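Long-range contacts in probable enoyl-CoA hydratase/isomerase (Mycobacterium abscessus, PDB 3SWX), which probably catalyses the hydration or isomerisation of enoyl-CoA thioesters: residues M37-A42 against L85-G90; A56-G61 against T196-A201; P104-V109 against A124-A129. All blocks are in the same frame, centred on the assembly; numbering follows the deposited sequence.

Overall arrangement
All three contacts belong to a single crotonase-type unit built around a mixed sheet. Contacts 2 and 3 have centres about 7 Å apart and share that sheet, since strands 56-61 and 105-109 are neighbours in it. Contact 1 lies about 20 Å from both, centre to centre, and joins the sheet through helix 35-50, where Leu41 packs on Leu59. Along the chain, contacts 1 and 2 alternate their segments, contact 1 closes before contact 3 opens, and contact 3 is nested inside the loop closed by contact 2. Strand 56-61 is thus covered by the helix just before it in the chain on one face and by one more than 130 residues later on the other.

Contact 1: residues M37-A42 against L85-G90; sequences MLEELA and LTPEGG
The puckered pyrrolidine ring of Pro87 turns its CG-CD edge to the helix: Pro87 CG rests 3.9 Å from Glu39 CB, and Pro87 CD lies 3.9 Å from Ala42 CB. The flat group here, the Glu39 carboxylate, brings OE2 to 3.7 Å from Leu85 CD2, a van der Waals approach in which the two side chains cross at about a right angle. Glu39 gets there with CG anti to its carbonyl carbon (chi1 -61°) and an extended chain beyond CG, so its aliphatic part runs over the Leu85 carbonyl while the charged end stays at the partly exposed margin. Leu38 adds a looser apolar touch, CD1 to Leu85 CD1. No direct hydrogen bond joins the segments; instead one water donates to Leu85 O (2.5 Å, short) and more weakly to Leu38 O. Ala42, with only a methyl, lets the loop come close, and Gly90, with no side chain, sets its CA 3.2 Å from Ala42 O. Just before that point the loop turns through a cis peptide preceding Gly89, and Gly90 N bonds back to Pro87 O. A backbone hydrogen bond between Ala42 and Ile91 continues the attachment. Helix 35-50 thus carries the loop that follows helix 76-81 on one side, while Met37 and Leu41 pack on Leu24 of strand 19-24.

Contact 2: residues A56-G61 against T196-A201; sequences AAVLYG and TAIAIA
Tyr60 OH is the best-held polar atom, gripped by two hydrogen bonds, one to Glu62 OE2 and one to Arg14 NH2, which anchor the end of strand 56-61 to its surroundings. The strand itself belongs to the central sheet of the crotonase fold, and helix 193-205 lies along one face of it, its segment running antiparallel to the strand (171°) with the axes 8.4 Å apart. Such close packing suits a helix whose facing residues are small: Ala197 and Ala201, one turn apart, offer only methyls, and Ala56 does the same from the strand, its CB 3.9 Å from Ala201 CB. Into this surface Val58 sends both branches. Its CG1, anti to the backbone N (chi1 170°), reaches Ala197 CB, whereas CG2 sits over the helix backbone beside Ile198. No hydrogen bond crosses the contact: the facing side chains are all apolar, and backbone groups on both sides are engaged within the sheet and within the helix. Ile200, at the flank of the same helix, continues onto Leu106 and Ile128 and also packs on Thr169 of the second subunit. Val58 CG2 ends 3.8 Å from Ala201 CB, while Ile198 CG1 lies 4.0 Å from the same Val58 CG2.

Contact 3: residues P104-V109 against A124-A129; sequences PLLVAV and ADIVIA
Strands 105-109 and 126-129 run parallel, their axes 4.7 Å apart and crossing at -16°, and Val107 N to Ile126 O (2.8 Å), Ile128 N to Val107 O and Val109 N to Ile128 O are straight bonds, each donor lying nearly along the C=O axis. At the start of the pair, Leu105 O accepts Asp125 N at 2.8 Å, in the carbonyl plane, and a weak second bond from Ile126 N. The chain between the strands includes helix 116-123; in relatives the start of this helix lends a backbone N-H to the oxyanion hole, and the same is likely here. Side chains alternate between the two faces. Leu106 and Ile126 lie side by side, pointing the same way, with Leu106 CD2 3.9 Å from Ile126 CD1, beneath helix 193-205; branched and bulky residues fill that buried layer, and the small Ala108 fits against His193. On the other face, Val107 CG2 meets Ala124 CB at 3.7 Å and Val109 CG2 meets Ala129 CB at 3.7 Å, where Phe66 packs on both valines. Asp125, with CG anti to its carbonyl carbon, folds back so that OD2 takes Leu105 N through its anti lone pair (2.9 Å, 166°). Its OD1 accepts Trp160 NE1 of the second subunit, and Leu168 of that subunit packs on Asp125 and Pro104. With N-H donors at both oxygens, this buried carboxylate is probably ionised, tying the strand pair to the subunit interface.

Contact 1: residues M37-A42 against L85-G90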
loop_
_atom_site.group_PDB
_atom_site.type_symbol
_atom_site.label_atom_id
_atom_site.label_comp_id
_atom_site.label_asym_id
_atom_site.label_seq_id
_atom_site.Cartn_x
_atom_site.Cartn_y
_atom_site.Cartn_z
ATOM N N MET B 37 -5.654 26.100 19.750
ATOM C CA MET B 37 -6.281 24.817 19.370
ATOM C C MET B 37 -5.251 23.719 19.093
ATOM O O MET B 37 -5.482 22.557 19.423
ATOM C CB MET B 37 -7.250 24.956 18.190
ATOM C CG MET B 37 -8.239 23.781 18.119
ATOM S SD MET B 37 -9.650 24.044 17.046
ATOM C CE MET B 37 -8.855 24.382 15.465
ATOM N N LEU B 38 -4.116 24.086 18.508
ATOM C CA LEU B 38 -2.990 23.160 18.409
ATOM C C LEU B 38 -2.625 22.570 19.768
ATOM O O LEU B 38 -2.534 21.338 19.917
ATOM C CB LEU B 38 -1.764 23.849 17.782
ATOM C CG LEU B 38 -1.923 24.071 16.283
ATOM C CD1 LEU B 38 -0.854 25.025 15.757
ATOM C CD2 LEU B 38 -1.865 22.724 15.563
ATOM N N GLU B 39 -2.458 23.448 20.762
ATOM C CA GLU B 39 -2.015 23.035 22.098
ATOM C C GLU B 39 -3.106 22.291 22.867
ATOM O O GLU B 39 -2.828 21.297 23.537
ATOM C CB GLU B 39 -1.476 24.247 22.896
ATOM C CG GLU B 39 -0.261 24.894 22.194
ATOM C CD GLU B 39 0.512 25.885 23.049
ATOM O OE1 GLU B 39 -0.083 26.513 23.947
ATOM O OE2 GLU B 39 1.729 26.043 22.800
ATOM N N GLU B 40 -4.350 22.740 22.746
ATOM C CA GLU B 40 -5.455 22.067 23.409
ATOM C C GLU B 40 -5.683 20.653 22.854
ATOM O O GLU B 40 -5.844 19.696 23.632
ATOM C CB GLU B 40 -6.732 22.911 23.339
ATOM C CG GLU B 40 -6.651 24.152 24.246
ATOM C CD GLU B 40 -7.988 24.815 24.486
ATOM O OE1 GLU B 40 -8.895 24.726 23.622
ATOM O OE2 GLU B 40 -8.121 25.445 25.550
ATOM N N LEU B 41 -5.675 20.511 21.529
ATOM C CA LEU B 41 -5.837 19.181 20.911
ATOM C C LEU B 41 -4.730 18.222 21.347
ATOM O O LEU B 41 -4.982 17.047 21.648
ATOM C CB LEU B 41 -5.919 19.269 19.381
ATOM C CG LEU B 41 -6.242 17.958 18.642
ATOM C CD1 LEU B 41 -7.511 17.334 19.218
ATOM C CD2 LEU B 41 -6.367 18.133 17.102
ATOM N N ALA B 42 -3.506 18.726 21.395
ATOM C CA ALA B 42 -2.379 17.968 21.960
ATOM C C ALA B 42 -2.655 17.491 23.384
ATOM O O ALA B 42 -2.440 16.317 23.707
ATOM C CB ALA B 42 -1.074 18.797 21.897
ATOM N N LEU B 85 4.776 22.817 19.736
ATOM C CA LEU B 85 3.441 23.186 20.165
ATOM C C LEU B 85 2.782 22.015 20.896
ATOM O O LEU B 85 1.555 21.945 20.994
ATOM C CB LEU B 85 2.625 23.670 18.966
ATOM C CG LEU B 85 3.180 25.019 18.490
ATOM C CD1 LEU B 85 3.189 25.143 16.968
ATOM C CD2 LEU B 85 2.429 26.169 19.152
ATOM N N THR B 86 3.610 21.119 21.436
ATOM C CA THR B 86 3.147 20.054 22.318
ATOM C C THR B 86 3.458 20.433 23.764
ATOM O O THR B 86 4.614 20.412 24.176
ATOM C CB THR B 86 3.825 18.710 21.977
ATOM O OG1 THR B 86 3.712 18.459 20.569
ATOM C CG2 THR B 86 3.199 17.555 22.774
ATOM N N PRO B 87 2.428 20.799 24.544
ATOM C CA PRO B 87 2.713 21.002 25.968
ATOM C C PRO B 87 2.932 19.669 26.681
ATOM O O PRO B 87 2.582 18.615 26.133
ATOM C CB PRO B 87 1.441 21.681 26.506
ATOM C CG PRO B 87 0.571 21.964 25.334
ATOM C CD PRO B 87 1.014 21.057 24.224
ATOM N N GLU B 88 3.498 19.734 27.894
ATOM C CA GLU B 88 3.483 18.611 28.823
ATOM C C GLU B 88 2.022 18.434 29.242
ATOM O O GLU B 88 1.334 19.430 29.359
ATOM C CB GLU B 88 4.339 18.944 30.074
ATOM N N GLY B 89 1.465 17.237 29.409
ATOM C CA GLY B 89 1.843 16.007 28.774
ATOM C C GLY B 89 0.827 15.840 27.648
ATOM O O GLY B 89 -0.175 15.103 27.758
ATOM N N GLY B 90 1.066 16.576 26.569
ATOM C CA GLY B 90 0.313 16.389 25.337
ATOM C C GLY B 90 1.005 15.385 24.435
ATOM O O GLY B 90 2.078 14.878 24.759
HETATM O O HOH W 1 0.268 20.979 19.023
#

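Contact 2: residues A56-G61 against T196-A201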
loop_
_atom_site.group_PDB
_atom_site.type_symbol
_atom_site.label_atom_id
_atom_site.label_comp_id
_atom_site.label_asym_id
_atom_site.label_seq_id
_atom_site.Cartn_x
_atom_site.Cartn_y
_atom_site.Cartn_z
ATOM N N ALA B 56 -11.691 4.348 22.846
ATOM C CA ALA B 56 -11.712 4.887 21.484
ATOM C C ALA B 56 -11.953 6.391 21.545
ATOM O O ALA B 56 -12.492 6.895 22.523
ATOM C CB ALA B 56 -12.783 4.226 20.662
ATOM N N ALA B 57 -11.526 7.110 20.519
ATOM C CA ALA B 57 -11.769 8.537 20.435
ATOM C C ALA B 57 -12.199 8.919 19.007
ATOM O O ALA B 57 -11.662 8.399 18.024
ATOM C CB ALA B 57 -10.529 9.351 20.869
ATOM N N VAL B 58 -13.135 9.867 18.933
ATOM C CA VAL B 58 -13.699 10.376 17.685
ATOM C C VAL B 58 -13.380 11.859 17.606
ATOM O O VAL B 58 -13.634 12.586 18.552
ATOM C CB VAL B 58 -15.213 10.166 17.652
ATOM C CG1 VAL B 58 -15.844 10.897 16.487
ATOM C CG2 VAL B 58 -15.523 8.688 17.550
ATOM N N LEU B 59 -12.796 12.291 16.483
ATOM C CA LEU B 59 -12.441 13.680 16.253
ATOM C C LEU B 59 -13.175 14.167 15.003
ATOM O O LEU B 59 -13.140 13.510 13.956
ATOM C CB LEU B 59 -10.926 13.822 16.063
ATOM C CG LEU B 59 -10.386 15.217 15.701
ATOM C CD1 LEU B 59 -10.706 16.245 16.782
ATOM C CD2 LEU B 59 -8.871 15.116 15.487
ATOM N N TYR B 60 -13.879 15.292 15.150
ATOM C CA TYR B 60 -14.672 15.900 14.076
ATOM C C TYR B 60 -14.524 17.409 14.250
ATOM O O TYR B 60 -13.827 17.869 15.168
ATOM C CB TYR B 60 -16.147 15.470 14.164
ATOM C CG TYR B 60 -16.861 16.114 15.319
ATOM C CD1 TYR B 60 -16.646 15.671 16.625
ATOM C CD2 TYR B 60 -17.728 17.197 15.115
ATOM C CE1 TYR B 60 -17.262 16.280 17.680
ATOM C CE2 TYR B 60 -18.352 17.800 16.162
ATOM C CZ TYR B 60 -18.120 17.339 17.448
ATOM O OH TYR B 60 -18.736 17.946 18.513
ATOM N N GLY B 61 -15.149 18.175 13.366
ATOM C CA GLY B 61 -15.160 19.632 13.474
ATOM C C GLY B 61 -16.574 20.191 13.579
ATOM O O GLY B 61 -17.445 19.731 12.874
ATOM N N THR B 196 -21.765 8.048 12.587
ATOM C CA THR B 196 -21.247 6.805 12.031
ATOM C C THR B 196 -19.924 6.482 12.706
ATOM O O THR B 196 -19.702 5.328 13.100
ATOM C CB THR B 196 -21.118 6.849 10.487
ATOM O OG1 THR B 196 -22.411 7.090 9.921
ATOM C CG2 THR B 196 -20.568 5.527 9.915
ATOM N N ALA B 197 -19.081 7.496 12.897
ATOM C CA ALA B 197 -17.791 7.286 13.554
ATOM C C ALA B 197 -17.944 6.828 15.021
ATOM O O ALA B 197 -17.212 5.953 15.466
ATOM C CB ALA B 197 -16.918 8.555 13.464
ATOM N N ILE B 198 -18.908 7.389 15.753
ATOM C CA ILE B 198 -19.157 6.980 17.155
ATOM C C ILE B 198 -19.704 5.548 17.195
ATOM O O ILE B 198 -19.322 4.761 18.055
ATOM C CB ILE B 198 -20.121 7.944 17.879
ATOM C CG1 ILE B 198 -19.480 9.316 18.086
ATOM C CG2 ILE B 198 -20.602 7.385 19.258
ATOM C CD1 ILE B 198 -20.510 10.433 18.346
ATOM N N ALA B 199 -20.590 5.182 16.267
ATOM C CA ALA B 199 -21.093 3.805 16.279
ATOM C C ALA B 199 -19.904 2.828 16.134
ATOM O O ALA B 199 -19.821 1.815 16.853
ATOM C CB ALA B 199 -22.167 3.572 15.186
ATOM N N ILE B 200 -18.971 3.144 15.230
ATOM C CA ILE B 200 -17.816 2.275 15.010
ATOM C C ILE B 200 -16.897 2.253 16.230
ATOM O O ILE B 200 -16.356 1.209 16.592
ATOM C CB ILE B 200 -17.006 2.664 13.738
ATOM C CG1 ILE B 200 -17.870 2.505 12.477
ATOM C CG2 ILE B 200 -15.764 1.762 13.623
ATOM C CD1 ILE B 200 -17.374 3.300 11.259
ATOM N N ALA B 201 -16.703 3.423 16.822
ATOM C CA ALA B 201 -15.962 3.569 18.071
ATOM C C ALA B 201 -16.568 2.699 19.180
ATOM O O ALA B 201 -15.847 2.056 19.922
ATOM C CB ALA B 201 -15.966 5.057 18.496
#

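Contact 3: residues P104-V109 against A124-A129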
loop_
_atom_site.group_PDB
_atom_site.type_symbol
_atom_site.label_atom_id
_atom_site.label_comp_id
_atom_site.label_asym_id
_atom_site.label_seq_id
_atom_site.Cartn_x
_atom_site.Cartn_y
_atom_site.Cartn_z
ATOM N N PRO B 104 -7.259 3.685 19.802
ATOM C CA PRO B 104 -7.793 4.085 18.500
ATOM C C PRO B 104 -8.251 5.533 18.413
ATOM O O PRO B 104 -8.754 6.086 19.389
ATOM C CB PRO B 104 -8.954 3.114 18.288
ATOM C CG PRO B 104 -8.613 1.931 19.119
ATOM C CD PRO B 104 -7.984 2.519 20.340
ATOM N N LEU B 105 -8.011 6.142 17.257
ATOM C CA LEU B 105 -8.539 7.452 16.906
ATOM C C LEU B 105 -9.323 7.351 15.589
ATOM O O LEU B 105 -8.839 6.825 14.592
ATOM C CB LEU B 105 -7.423 8.475 16.774
ATOM C CG LEU B 105 -7.849 9.910 16.425
ATOM C CD1 LEU B 105 -8.709 10.611 17.503
ATOM C CD2 LEU B 105 -6.616 10.792 16.072
ATOM N N LEU B 106 -10.555 7.836 15.599
ATOM C CA LEU B 106 -11.340 7.892 14.390
ATOM C C LEU B 106 -11.530 9.357 14.043
ATOM O O LEU B 106 -11.670 10.197 14.932
ATOM C CB LEU B 106 -12.701 7.204 14.588
ATOM C CG LEU B 106 -12.671 5.720 14.983
ATOM C CD1 LEU B 106 -12.506 5.554 16.512
ATOM C CD2 LEU B 106 -13.919 5.013 14.498
ATOM N N VAL B 107 -11.522 9.672 12.755
ATOM C CA VAL B 107 -11.757 11.049 12.319
ATOM C C VAL B 107 -12.948 11.115 11.371
ATOM O O VAL B 107 -13.023 10.364 10.404
ATOM C CB VAL B 107 -10.493 11.679 11.682
ATOM C CG1 VAL B 107 -10.839 12.956 10.923
ATOM C CG2 VAL B 107 -9.445 11.970 12.770
ATOM N N ALA B 108 -13.889 12.002 11.688
ATOM C CA ALA B 108 -15.100 12.200 10.901
ATOM C C ALA B 108 -15.001 13.559 10.220
ATOM O O ALA B 108 -14.871 14.570 10.899
ATOM C CB ALA B 108 -16.348 12.159 11.809
ATOM N N VAL B 109 -15.080 13.573 8.884
ATOM C CA VAL B 109 -14.878 14.786 8.105
ATOM C C VAL B 109 -16.099 15.143 7.248
ATOM O O VAL B 109 -16.877 14.288 6.845
ATOM C CB VAL B 109 -13.581 14.733 7.193
ATOM C CG1 VAL B 109 -12.309 14.419 8.028
ATOM C CG2 VAL B 109 -13.725 13.749 6.011
ATOM N N ALA B 124 -4.958 9.145 11.929
ATOM C CA ALA B 124 -5.940 8.355 12.636
ATOM C C ALA B 124 -5.992 6.936 12.110
ATOM O O ALA B 124 -5.267 6.565 11.180
ATOM C CB ALA B 124 -7.336 9.001 12.514
ATOM N N ASP B 125 -6.862 6.142 12.725
ATOM C CA ASP B 125 -6.991 4.736 12.370
ATOM C C ASP B 125 -8.159 4.466 11.450
ATOM O O ASP B 125 -8.110 3.532 10.668
ATOM C CB ASP B 125 -7.082 3.886 13.640
ATOM C CG ASP B 125 -5.930 4.138 14.552
ATOM O OD1 ASP B 125 -4.776 3.941 14.088
ATOM O OD2 ASP B 125 -6.167 4.599 15.689
ATOM N N ILE B 126 -9.200 5.287 11.529
ATOM C CA ILE B 126 -10.405 5.092 10.702
ATOM C C ILE B 126 -10.974 6.454 10.370
ATOM O O ILE B 126 -11.086 7.330 11.253
ATOM C CB ILE B 126 -11.518 4.219 11.407
ATOM C CG1 ILE B 126 -11.014 2.811 11.774
ATOM C CG2 ILE B 126 -12.765 4.054 10.489
ATOM C CD1 ILE B 126 -11.822 2.169 12.866
ATOM N N VAL B 127 -11.324 6.650 9.097
ATOM C CA VAL B 127 -11.785 7.951 8.626
ATOM C C VAL B 127 -13.147 7.764 7.985
ATOM O O VAL B 127 -13.321 6.910 7.097
ATOM C CB VAL B 127 -10.798 8.611 7.620
ATOM C CG1 VAL B 127 -11.348 9.954 7.080
ATOM C CG2 VAL B 127 -9.417 8.824 8.256
ATOM N N ILE B 128 -14.107 8.560 8.447
ATOM C CA ILE B 128 -15.449 8.557 7.904
ATOM C C ILE B 128 -15.721 9.934 7.332
ATOM O O ILE B 128 -15.501 10.945 8.022
ATOM C CB ILE B 128 -16.500 8.286 8.991
ATOM C CG1 ILE B 128 -16.169 7.004 9.761
ATOM C CG2 ILE B 128 -17.909 8.260 8.363
ATOM C CD1 ILE B 128 -16.189 5.723 8.913
ATOM N N ALA B 129 -16.230 9.961 6.095
ATOM C CA ALA B 129 -16.625 11.201 5.433
ATOM C C ALA B 129 -18.134 11.261 5.161
ATOM O O ALA B 129 -18.753 10.238 4.834
ATOM C CB ALA B 129 -15.842 11.349 4.119
#